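Local structure of diguanylate cyclase (Vibrio cholerae serotype O1, 6EIB) at residues Ala61-Ser66 and Gln103-His108; Ser66-His71 and Phe95-Gln100; Thr89-Ala94 and Cys155-Gln160. The protein catalyses the condensation of two GTP molecules into the second messenger c-di-GMP through its GGDEF-type domain, the part in this chain, and is involved in biofilm formation. All coordinates share one frame; numbering follows the deposited sequence.

Contact 1: residues Ala61-Ser66 and Gln103-His108. With SO4 (sulfate ion), chain F; ACT (acetate ion), chain P.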
loop_
_atom_site.group_PDB
_atom_site.type_symbol
_atom_site.label_atom_id
_atom_site.label_comp_id
_atom_site.label_asym_id
_atom_site.label_seq_id
_atom_site.Cartn_x
_atom_site.Cartn_y
_atom_site.Cartn_z
ATOM N N ALA A 61 6.477 -6.972 -1.343
ATOM C CA ALA A 61 7.034 -6.106 -2.375
ATOM C C ALA A 61 7.001 -6.807 -3.734
ATOM O O ALA A 61 6.613 -6.192 -4.739
ATOM C CB ALA A 61 8.458 -5.704 -2.031
ATOM N N LYS A 62 7.405 -8.075 -3.772
ATOM C CA LYS A 62 7.347 -8.846 -5.024
ATOM C C LYS A 62 5.910 -8.891 -5.534
ATOM O O LYS A 62 5.638 -8.718 -6.722
ATOM C CB LYS A 62 7.880 -10.264 -4.837
ATOM C CG LYS A 62 9.384 -10.367 -4.641
ATOM C CD LYS A 62 9.885 -11.831 -4.654
ATOM C CE LYS A 62 9.463 -12.664 -3.435
ATOM N NZ LYS A 62 10.196 -12.281 -2.179
ATOM N N LEU A 63 4.990 -9.060 -4.596
ATOM C CA LEU A 63 3.572 -9.128 -4.906
ATOM C C LEU A 63 3.042 -7.858 -5.565
ATOM O O LEU A 63 2.251 -7.948 -6.517
ATOM C CB LEU A 63 2.768 -9.403 -3.617
ATOM C CG LEU A 63 1.293 -9.779 -3.768
ATOM C CD1 LEU A 63 1.118 -10.966 -4.767
ATOM C CD2 LEU A 63 0.676 -10.099 -2.389
ATOM N N PHE A 64 3.512 -6.689 -5.104
ATOM C CA PHE A 64 3.079 -5.430 -5.702
ATOM C C PHE A 64 3.384 -5.429 -7.203
ATOM O O PHE A 64 2.529 -5.075 -8.019
ATOM C CB PHE A 64 3.773 -4.229 -5.056
ATOM C CG PHE A 64 3.439 -4.022 -3.606
ATOM C CD1 PHE A 64 2.272 -4.536 -3.062
ATOM C CD2 PHE A 64 4.278 -3.260 -2.806
ATOM C CE1 PHE A 64 1.956 -4.315 -1.725
ATOM C CE2 PHE A 64 3.979 -3.029 -1.463
ATOM C CZ PHE A 64 2.815 -3.552 -0.925
ATOM N N GLN A 65 4.608 -5.807 -7.544
ATOM C CA GLN A 65 5.051 -5.895 -8.937
ATOM C C GLN A 65 4.211 -6.833 -9.798
ATOM O O GLN A 65 3.856 -6.500 -10.930
ATOM C CB GLN A 65 6.504 -6.356 -9.008
ATOM C CG GLN A 65 7.556 -5.356 -8.573
ATOM C CD GLN A 65 8.969 -5.948 -8.655
ATOM O OE1 GLN A 65 9.612 -6.187 -7.627
ATOM N NE2 GLN A 65 9.430 -6.238 -9.876
ATOM N N SER A 66 3.951 -8.022 -9.267
ATOM C CA SER A 66 3.211 -9.067 -9.972
ATOM C C SER A 66 1.779 -8.647 -10.275
ATOM O O SER A 66 1.266 -8.877 -11.379
ATOM C CB SER A 66 3.204 -10.348 -9.134
ATOM O OG SER A 66 2.286 -11.292 -9.660
ATOM N N GLN A 103 -5.902 -10.152 -1.162
ATOM C CA GLN A 103 -6.300 -11.551 -1.350
ATOM C C GLN A 103 -5.144 -12.475 -1.607
ATOM O O GLN A 103 -5.085 -13.560 -1.035
ATOM C CB GLN A 103 -7.281 -11.676 -2.485
ATOM C CG GLN A 103 -8.701 -11.313 -2.122
ATOM C CD GLN A 103 -9.543 -11.052 -3.359
ATOM O OE1 GLN A 103 -9.009 -10.736 -4.433
ATOM N NE2 GLN A 103 -10.858 -11.268 -3.243
ATOM N N ARG A 104 -4.240 -12.082 -2.500
ATOM C CA ARG A 104 -3.112 -12.961 -2.797
ATOM C C ARG A 104 -2.134 -13.063 -1.636
ATOM O O ARG A 104 -1.486 -14.104 -1.440
ATOM C CB ARG A 104 -2.407 -12.519 -4.087
ATOM C CG ARG A 104 -3.221 -12.906 -5.313
ATOM C CD ARG A 104 -2.390 -12.886 -6.579
ATOM N NE ARG A 104 -1.181 -13.703 -6.457
ATOM C CZ ARG A 104 -0.132 -13.544 -7.258
ATOM N NH1 ARG A 104 -0.178 -12.619 -8.205
ATOM N NH2 ARG A 104 0.962 -14.271 -7.095
ATOM N N PHE A 105 -2.038 -12.005 -0.832
ATOM C CA PHE A 105 -1.217 -12.084 0.338
ATOM C C PHE A 105 -1.826 -13.081 1.332
ATOM O O PHE A 105 -1.118 -13.914 1.909
ATOM C CB PHE A 105 -1.073 -10.679 0.948
ATOM C CG PHE A 105 -0.059 -10.585 2.046
ATOM C CD1 PHE A 105 1.300 -10.618 1.762
ATOM C CD2 PHE A 105 -0.466 -10.396 3.358
ATOM C CE1 PHE A 105 2.242 -10.487 2.783
ATOM C CE2 PHE A 105 0.471 -10.268 4.391
ATOM C CZ PHE A 105 1.815 -10.316 4.106
ATOM N N ALA A 106 -3.143 -13.002 1.520
ATOM C CA ALA A 106 -3.862 -13.857 2.460
ATOM C C ALA A 106 -3.785 -15.317 2.018
ATOM O O ALA A 106 -3.870 -16.247 2.829
ATOM C CB ALA A 106 -5.328 -13.430 2.570
ATOM N N GLU A 107 -3.682 -15.507 0.716
ATOM C CA GLU A 107 -3.667 -16.851 0.128
ATOM C C GLU A 107 -2.278 -17.493 0.115
ATOM O O GLU A 107 -2.155 -18.688 -0.149
ATOM C CB GLU A 107 -4.229 -16.815 -1.289
ATOM C CG GLU A 107 -5.732 -16.657 -1.387
ATOM C CD GLU A 107 -6.166 -16.173 -2.770
ATOM O OE1 GLU A 107 -5.290 -15.813 -3.606
ATOM O OE2 GLU A 107 -7.392 -16.165 -3.030
ATOM N N HIS A 108 -1.222 -16.706 0.311
ATOM C CA HIS A 108 0.123 -17.272 0.243
ATOM C C HIS A 108 0.518 -17.917 1.575
ATOM O O HIS A 108 0.470 -17.284 2.618
ATOM C CB HIS A 108 1.139 -16.219 -0.172
ATOM C CG HIS A 108 2.529 -16.750 -0.298
ATOM N ND1 HIS A 108 2.971 -17.416 -1.423
ATOM C CD2 HIS A 108 3.597 -16.670 0.535
ATOM C CE1 HIS A 108 4.235 -17.762 -1.257
ATOM N NE2 HIS A 108 4.638 -17.326 -0.073
HETATM S S SO4 F . 1.924 -17.208 -4.901
HETATM O O1 SO4 F . 3.227 -17.670 -4.431
HETATM O O2 SO4 F . 1.336 -18.170 -5.826
HETATM O O3 SO4 F . 0.958 -17.095 -3.812
HETATM O O4 SO4 F . 2.153 -15.924 -5.567
HETATM C C ACT P . -11.721 -12.881 0.095
HETATM O O ACT P . -12.483 -13.340 0.974
HETATM O OXT ACT P . -11.956 -11.711 -0.274
HETATM C CH3 ACT P . -10.600 -13.688 -0.493
#

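Contact 2: residues Ser66-His71 and Phe95-Gln100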
loop_
_atom_site.group_PDB
_atom_site.type_symbol
_atom_site.label_atom_id
_atom_site.label_comp_id
_atom_site.label_asym_id
_atom_site.label_seq_id
_atom_site.Cartn_x
_atom_site.Cartn_y
_atom_site.Cartn_z
ATOM N N SER A 66 3.951 -8.022 -9.267
ATOM C CA SER A 66 3.211 -9.067 -9.972
ATOM C C SER A 66 1.779 -8.647 -10.275
ATOM O O SER A 66 1.266 -8.877 -11.379
ATOM C CB SER A 66 3.204 -10.348 -9.134
ATOM O OG SER A 66 2.286 -11.292 -9.660
ATOM N N VAL A 67 1.139 -8.059 -9.271
ATOM C CA VAL A 67 -0.249 -7.641 -9.378
ATOM C C VAL A 67 -0.410 -6.331 -10.161
ATOM O O VAL A 67 -1.350 -6.184 -10.930
ATOM C CB VAL A 67 -0.884 -7.494 -7.978
ATOM C CG1 VAL A 67 -2.241 -6.827 -8.073
ATOM C CG2 VAL A 67 -0.969 -8.860 -7.291
ATOM N N ILE A 68 0.486 -5.372 -9.938
ATOM C CA ILE A 68 0.404 -4.103 -10.646
ATOM C C ILE A 68 1.447 -4.087 -11.757
ATOM O O ILE A 68 2.592 -3.674 -11.555
ATOM C CB ILE A 68 0.640 -2.908 -9.709
ATOM C CG1 ILE A 68 -0.185 -3.057 -8.420
ATOM C CG2 ILE A 68 0.364 -1.608 -10.419
ATOM C CD1 ILE A 68 0.164 -2.014 -7.373
ATOM N N SER A 69 1.045 -4.494 -12.950
ATOM C CA SER A 69 2.008 -4.580 -14.037
ATOM C C SER A 69 2.403 -3.174 -14.497
ATOM O O SER A 69 3.567 -2.933 -14.827
ATOM C CB SER A 69 1.445 -5.413 -15.194
ATOM O OG SER A 69 0.219 -4.876 -15.651
ATOM N N ASP A 70 1.444 -2.255 -14.550
ATOM C CA ASP A 70 1.772 -0.885 -14.939
ATOM C C ASP A 70 2.597 -0.112 -13.912
ATOM O O ASP A 70 2.522 -0.361 -12.692
ATOM C CB ASP A 70 0.523 -0.083 -15.273
ATOM C CG ASP A 70 -0.030 -0.423 -16.636
ATOM O OD1 ASP A 70 0.778 -0.741 -17.542
ATOM O OD2 ASP A 70 -1.265 -0.326 -16.816
ATOM N N HIS A 71 3.343 0.864 -14.436
ATOM C CA HIS A 71 4.214 1.727 -13.643
ATOM C C HIS A 71 3.520 2.207 -12.372
ATOM O O HIS A 71 2.308 2.453 -12.355
ATOM C CB HIS A 71 4.684 2.942 -14.465
ATOM C CG HIS A 71 5.729 3.772 -13.774
ATOM N ND1 HIS A 71 6.998 3.300 -13.499
ATOM C CD2 HIS A 71 5.683 5.035 -13.278
ATOM C CE1 HIS A 71 7.689 4.240 -12.873
ATOM N NE2 HIS A 71 6.915 5.302 -12.730
ATOM N N PHE A 95 -8.455 0.603 -6.076
ATOM C CA PHE A 95 -9.140 -0.184 -5.080
ATOM C C PHE A 95 -9.121 -1.663 -5.491
ATOM O O PHE A 95 -8.788 -2.549 -4.691
ATOM C CB PHE A 95 -10.569 0.309 -4.906
ATOM C CG PHE A 95 -11.341 -0.458 -3.875
ATOM C CD1 PHE A 95 -11.154 -0.217 -2.511
ATOM C CD2 PHE A 95 -12.238 -1.435 -4.262
ATOM C CE1 PHE A 95 -11.869 -0.955 -1.556
ATOM C CE2 PHE A 95 -12.962 -2.172 -3.313
ATOM C CZ PHE A 95 -12.771 -1.932 -1.965
ATOM N N HIS A 96 -9.440 -1.911 -6.756
ATOM C CA HIS A 96 -9.428 -3.273 -7.243
ATOM C C HIS A 96 -8.039 -3.895 -7.119
ATOM O O HIS A 96 -7.905 -5.030 -6.671
ATOM C CB HIS A 96 -9.883 -3.320 -8.692
ATOM C CG HIS A 96 -11.332 -3.009 -8.876
ATOM N ND1 HIS A 96 -12.287 -3.351 -7.941
ATOM C CD2 HIS A 96 -12.001 -2.435 -9.907
ATOM C CE1 HIS A 96 -13.480 -2.977 -8.378
ATOM N NE2 HIS A 96 -13.335 -2.424 -9.571
ATOM N N LEU A 97 -7.001 -3.144 -7.463
ATOM C CA LEU A 97 -5.643 -3.631 -7.290
ATOM C C LEU A 97 -5.350 -3.913 -5.827
ATOM O O LEU A 97 -4.736 -4.934 -5.469
ATOM C CB LEU A 97 -4.644 -2.623 -7.827
ATOM C CG LEU A 97 -4.754 -2.424 -9.336
ATOM C CD1 LEU A 97 -3.848 -1.274 -9.750
ATOM C CD2 LEU A 97 -4.446 -3.735 -10.115
ATOM N N ALA A 98 -5.815 -3.016 -4.972
ATOM C CA ALA A 98 -5.552 -3.204 -3.555
ATOM C C ALA A 98 -6.181 -4.493 -3.062
ATOM O O ALA A 98 -5.547 -5.229 -2.295
ATOM C CB ALA A 98 -6.051 -2.020 -2.769
ATOM N N GLU A 99 -7.410 -4.776 -3.502
ATOM C CA GLU A 99 -8.104 -5.988 -3.089
ATOM C C GLU A 99 -7.391 -7.257 -3.549
ATOM O O GLU A 99 -7.374 -8.266 -2.815
ATOM C CB GLU A 99 -9.546 -6.011 -3.616
ATOM C CG GLU A 99 -10.558 -5.154 -2.861
ATOM C CD GLU A 99 -10.895 -5.685 -1.453
ATOM O OE1 GLU A 99 -10.367 -6.729 -1.015
ATOM O OE2 GLU A 99 -11.739 -5.070 -0.784
ATOM N N GLN A 100 -6.860 -7.223 -4.775
ATOM C CA GLN A 100 -6.104 -8.353 -5.317
ATOM C C GLN A 100 -4.834 -8.587 -4.489
ATOM O O GLN A 100 -4.465 -9.727 -4.215
ATOM C CB GLN A 100 -5.746 -8.112 -6.787
ATOM C CG GLN A 100 -6.933 -8.156 -7.737
ATOM C CD GLN A 100 -6.516 -8.011 -9.185
ATOM O OE1 GLN A 100 -5.556 -7.307 -9.493
ATOM N NE2 GLN A 100 -7.229 -8.685 -10.084
#

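Contact 3: residues Thr89-Ala94 and Cys155-Gln160. With SO4 (sulfate ion), chain G; SO4 (sulfate ion), chain E.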
loop_
_atom_site.group_PDB
_atom_site.type_symbol
_atom_site.label_atom_id
_atom_site.label_comp_id
_atom_site.label_asym_id
_atom_site.label_seq_id
_atom_site.Cartn_x
_atom_site.Cartn_y
_atom_site.Cartn_z
ATOM N N THR A 89 -4.171 6.814 -12.811
ATOM C CA THR A 89 -4.986 5.702 -12.352
ATOM C C THR A 89 -6.146 6.211 -11.504
ATOM O O THR A 89 -5.956 6.977 -10.536
ATOM C CB THR A 89 -4.146 4.709 -11.540
ATOM O OG1 THR A 89 -3.089 4.208 -12.372
ATOM C CG2 THR A 89 -5.005 3.521 -11.068
ATOM N N HIS A 90 -7.348 5.812 -11.881
ATOM C CA HIS A 90 -8.546 6.252 -11.178
ATOM C C HIS A 90 -8.688 5.480 -9.870
ATOM O O HIS A 90 -8.149 4.381 -9.742
ATOM C CB HIS A 90 -9.809 6.071 -12.059
ATOM C CG HIS A 90 -9.846 6.958 -13.266
ATOM N ND1 HIS A 90 -10.047 8.323 -13.181
ATOM C CD2 HIS A 90 -9.816 6.662 -14.590
ATOM C CE1 HIS A 90 -10.061 8.833 -14.405
ATOM N NE2 HIS A 90 -9.934 7.847 -15.278
ATOM N N VAL A 91 -9.393 6.041 -8.893
ATOM C CA VAL A 91 -9.363 5.446 -7.547
ATOM C C VAL A 91 -9.956 4.024 -7.531
ATOM O O VAL A 91 -9.425 3.166 -6.828
ATOM C CB VAL A 91 -10.068 6.368 -6.502
ATOM C CG1 VAL A 91 -11.580 6.441 -6.723
ATOM C CG2 VAL A 91 -9.713 5.957 -5.053
ATOM N N GLU A 92 -11.011 3.759 -8.302
ATOM C CA GLU A 92 -11.614 2.409 -8.368
ATOM C C GLU A 92 -10.677 1.348 -8.876
ATOM O O GLU A 92 -10.703 0.219 -8.390
ATOM C CB GLU A 92 -12.876 2.377 -9.241
ATOM C CG GLU A 92 -14.177 2.840 -8.561
ATOM C CD GLU A 92 -14.403 4.359 -8.564
ATOM O OE1 GLU A 92 -13.570 5.101 -9.101
ATOM O OE2 GLU A 92 -15.449 4.817 -8.053
ATOM N N THR A 93 -9.866 1.694 -9.864
ATOM C CA THR A 93 -8.874 0.764 -10.383
ATOM C C THR A 93 -7.889 0.450 -9.260
ATOM O O THR A 93 -7.610 -0.719 -8.977
ATOM C CB THR A 93 -8.150 1.358 -11.592
ATOM O OG1 THR A 93 -9.117 1.702 -12.596
ATOM C CG2 THR A 93 -7.142 0.362 -12.163
ATOM N N ALA A 94 -7.450 1.486 -8.544
ATOM C CA ALA A 94 -6.536 1.291 -7.423
ATOM C C ALA A 94 -7.169 0.411 -6.339
ATOM O O ALA A 94 -6.495 -0.423 -5.756
ATOM C CB ALA A 94 -6.116 2.649 -6.821
ATOM N N CYS A 155 -10.232 -4.011 3.258
ATOM C CA CYS A 155 -9.886 -2.913 2.368
ATOM C C CYS A 155 -10.982 -1.870 2.368
ATOM O O CYS A 155 -12.165 -2.211 2.385
ATOM C CB CYS A 155 -9.659 -3.410 0.943
ATOM S SG CYS A 155 -8.063 -4.143 0.709
ATOM N N CYS A 156 -10.595 -0.594 2.349
ATOM C CA CYS A 156 -11.576 0.490 2.319
ATOM C C CYS A 156 -11.159 1.602 1.363
ATOM O O CYS A 156 -9.993 1.966 1.281
ATOM C CB CYS A 156 -11.787 1.089 3.715
ATOM S SG CYS A 156 -12.985 0.200 4.727
ATOM N N ILE A 157 -12.128 2.154 0.648
ATOM C CA ILE A 157 -11.854 3.357 -0.134
ATOM C C ILE A 157 -12.307 4.577 0.681
ATOM O O ILE A 157 -13.339 4.534 1.355
ATOM C CB ILE A 157 -12.554 3.304 -1.479
ATOM C CG1 ILE A 157 -12.139 4.472 -2.368
ATOM C CG2 ILE A 157 -14.036 3.310 -1.301
ATOM C CD1 ILE A 157 -12.612 4.235 -3.783
ATOM N N TYR A 158 -11.525 5.645 0.690
ATOM C CA TYR A 158 -11.979 6.827 1.435
ATOM C C TYR A 158 -13.188 7.498 0.816
ATOM O O TYR A 158 -13.194 7.792 -0.373
ATOM C CB TYR A 158 -10.861 7.855 1.565
ATOM C CG TYR A 158 -11.302 9.102 2.296
ATOM C CD1 TYR A 158 -11.887 10.170 1.598
ATOM C CD2 TYR A 158 -11.148 9.221 3.662
ATOM C CE1 TYR A 158 -12.301 11.312 2.242
ATOM C CE2 TYR A 158 -11.559 10.370 4.325
ATOM C CZ TYR A 158 -12.136 11.408 3.605
ATOM O OH TYR A 158 -12.547 12.558 4.245
ATOM N N ARG A 159 -14.177 7.787 1.650
ATOM C CA ARG A 159 -15.317 8.624 1.298
ATOM C C ARG A 159 -15.539 9.659 2.403
ATOM O O ARG A 159 -15.286 9.398 3.580
ATOM C CB ARG A 159 -16.589 7.805 1.064
ATOM C CG ARG A 159 -16.538 6.911 -0.152
ATOM C CD ARG A 159 -16.182 7.733 -1.387
ATOM N NE ARG A 159 -16.066 6.907 -2.587
ATOM C CZ ARG A 159 -15.517 7.307 -3.733
ATOM N NH1 ARG A 159 -15.017 8.536 -3.852
ATOM N NH2 ARG A 159 -15.465 6.467 -4.763
ATOM N N GLN A 160 -16.049 10.818 2.007
ATOM C CA GLN A 160 -16.329 11.909 2.928
ATOM C C GLN A 160 -17.727 11.726 3.491
ATOM O O GLN A 160 -18.121 12.399 4.442
ATOM C CB GLN A 160 -16.219 13.251 2.185
ATOM C CG GLN A 160 -16.378 14.514 3.022
ATOM C CD GLN A 160 -15.183 14.770 3.909
ATOM O OE1 GLN A 160 -15.114 14.260 5.026
ATOM N NE2 GLN A 160 -14.224 15.551 3.413
HETATM S S SO4 G . -12.790 14.327 7.245
HETATM O O1 SO4 G . -11.791 13.306 6.965
HETATM O O2 SO4 G . -14.088 13.680 7.403
HETATM O O3 SO4 G . -12.458 15.008 8.496
HETATM O O4 SO4 G . -12.822 15.270 6.132
HETATM S S SO4 E . -10.330 9.716 -9.787
HETATM O O1 SO4 E . -9.177 9.843 -8.900
HETATM O O2 SO4 E . -10.507 8.318 -10.145
HETATM O O3 SO4 E . -11.532 10.213 -9.134
HETATM O O4 SO4 E . -10.072 10.464 -11.039
#

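Contact 1: residues Ala61-Ser66 and Gln103-His108
Ser66 OG accepts a hydrogen bond from Arg104 NH1 at 3.2 Å, with the oxygen tilted 16° from the guanidinium plane. It links helices 50-67 and 91-107 at the solvent-facing margin, where both residues are exposed: a small hydroxyl suffices as acceptor, while the long arginine spans the gap. One turn back along helix 50-67 is Leu63. Its CG stands anti to the backbone N (chi1 -168°), which directs the two methyls across the interface. CD1 rests over the centre of one guanidinium face, 3.8 Å from Arg104 CZ, so the flat cation has an apolar floor while its N-H groups work at the edge. The other methyl, CD2, is 3.8 Å from Phe105 CB and lies at the ring's edge; branched leucine thus serves two neighbours at once. Outside the pair, a sulfate, probably from the crystallisation liquor, lies at the edge of the guanidinium near NH2, and His108 ND1 donates to sulfate O3 at 3.1 Å. Phe105 turns inward onto Val56, Phe59 and Leu60, with its side chain about 4 Å from that of Ile38, a magnesium-binding position by similarity. The segment axes come within 10.8 Å at 135°, the broadly antiparallel pairing of two helices on one face of the sheet in the GGDEF fold, here with Leu63 reaching between the helices and a polar bridge at the margin.

Contact 2: residues Ser66-His71 and Phe95-Gln100
Val67 and Ile68 meet Leu97 and Gln100 where helix 50-67 ends beside helix 91-107, two helices packed on the same face of the GGDEF-domain sheet. The closer packing is made by Val67. Its CG1 stands anti to the backbone N (chi1 170°) and thereby faces the neighbouring helix, where it lies 3.9 Å from Gln100 CB and 3.6 Å from Gln100 OE1. The two side chains pass at a slant, and the touch with the amide oxygen is van der Waals packing, since a methyl offers it no donor. Glutamine suits this border: its CB packs on the valine methyl, and the extended chain lays the amide along the rim, OE1 against Val67, with a 1,2-ethanediol, probably from the crystallisation liquor, beside the side chain. A compact beta-branched valine, in turn, fits between helices and also touches Ile101.

Around Leu97 the fit is looser. Its CD2 approaches the backbone of Val67 at 4.0 Å from the carbonyl O, yet stays 4.3 Å from Val67 CG1. Ile68 is the first residue to leave helical geometry, and from this turn its buried side chain reaches the sheet at Ile84 and Leu86. Leu97 also rests on Leu86, so this residue of strand 81-87 is packed on by both large aliphatic groups. Between the two the touch is light, Ile68 CG2 lying 4.3 Å from Leu97 CD1.

Contact 3: residues Thr89-Ala94 and Cys155-Gln160
Val91 and Ile157 supply the apolar part of this contact. Ile157 CG1 is anti to the backbone N and its chain runs on extended (chi2 168°), which pushes CD1 out to the helix; there it meets both branches of Val91, CG2 at 3.6 Å and CG1 at 3.8 Å from Ile157 CD1. The side chains cross at roughly a right angle, with the isoleucine methyl against both branches of the valine. Beta-branched isoleucine suits a strand; valine, less favoured within helices, is tolerated in the first turn and offers two methyls to the strand. Val91 also touches Val123 and Ser125, and Ile157 touches Phe95 one turn further along the helix.

These partners place the contact in the GGDEF fold: helix 91-107 covers strand 119-125 and reaches past it to strand 154-157, the outermost strand on that side of the sheet, which runs parallel to 119-125 and is the last of the domain.

The charged part lies at the surface. Glu92 is bent at chi2 and Arg159 likewise (chi2 -54°), and the two ends draw together as a long salt bridge, with Glu92 OE2 3.7 Å from Arg159 NH2. The carboxylate oxygen comes in at the guanidinium edge, but the two planes are 48° apart, so no flat two-pronged pairing forms.

Anion binding makes up the rest, with sulfates probably from the crystallisation liquor. One sits at the start of helix 91-107, where Val91 N donates to its O2 at 2.8 Å and the N-cap residue His90 donates from ND1 to its O4 at 3.0 Å; the helix end would probably favour a negative charge here. Another sulfate receives a hydrogen bond from Tyr158 OH, its O1 lying 2.9 Å away in the plane of the ring.

How the contacts relate
Helix 91-107 takes part in all three contacts: its early turns serve contact 3, its middle contact 2 and its end contact 1. Contacts 1 and 2 join it to helix 50-67, share Ser66 and touch where Arg104 NH1 packs on Val67 CG2. Both are partly buried, with aliphatic side chains inside and polar ones at the margin, but contact 1 adds a hydrogen bond whereas contact 2 relies on packing alone. Contact 3 ties the helix instead to edge strand 154-157 and lies at the surface, pairing a small Val-Ile apolar touch with a long salt bridge. Phe95, in the helix segment of contact 2, packs against the backbone of Ile157 and so connects contacts 2 and 3.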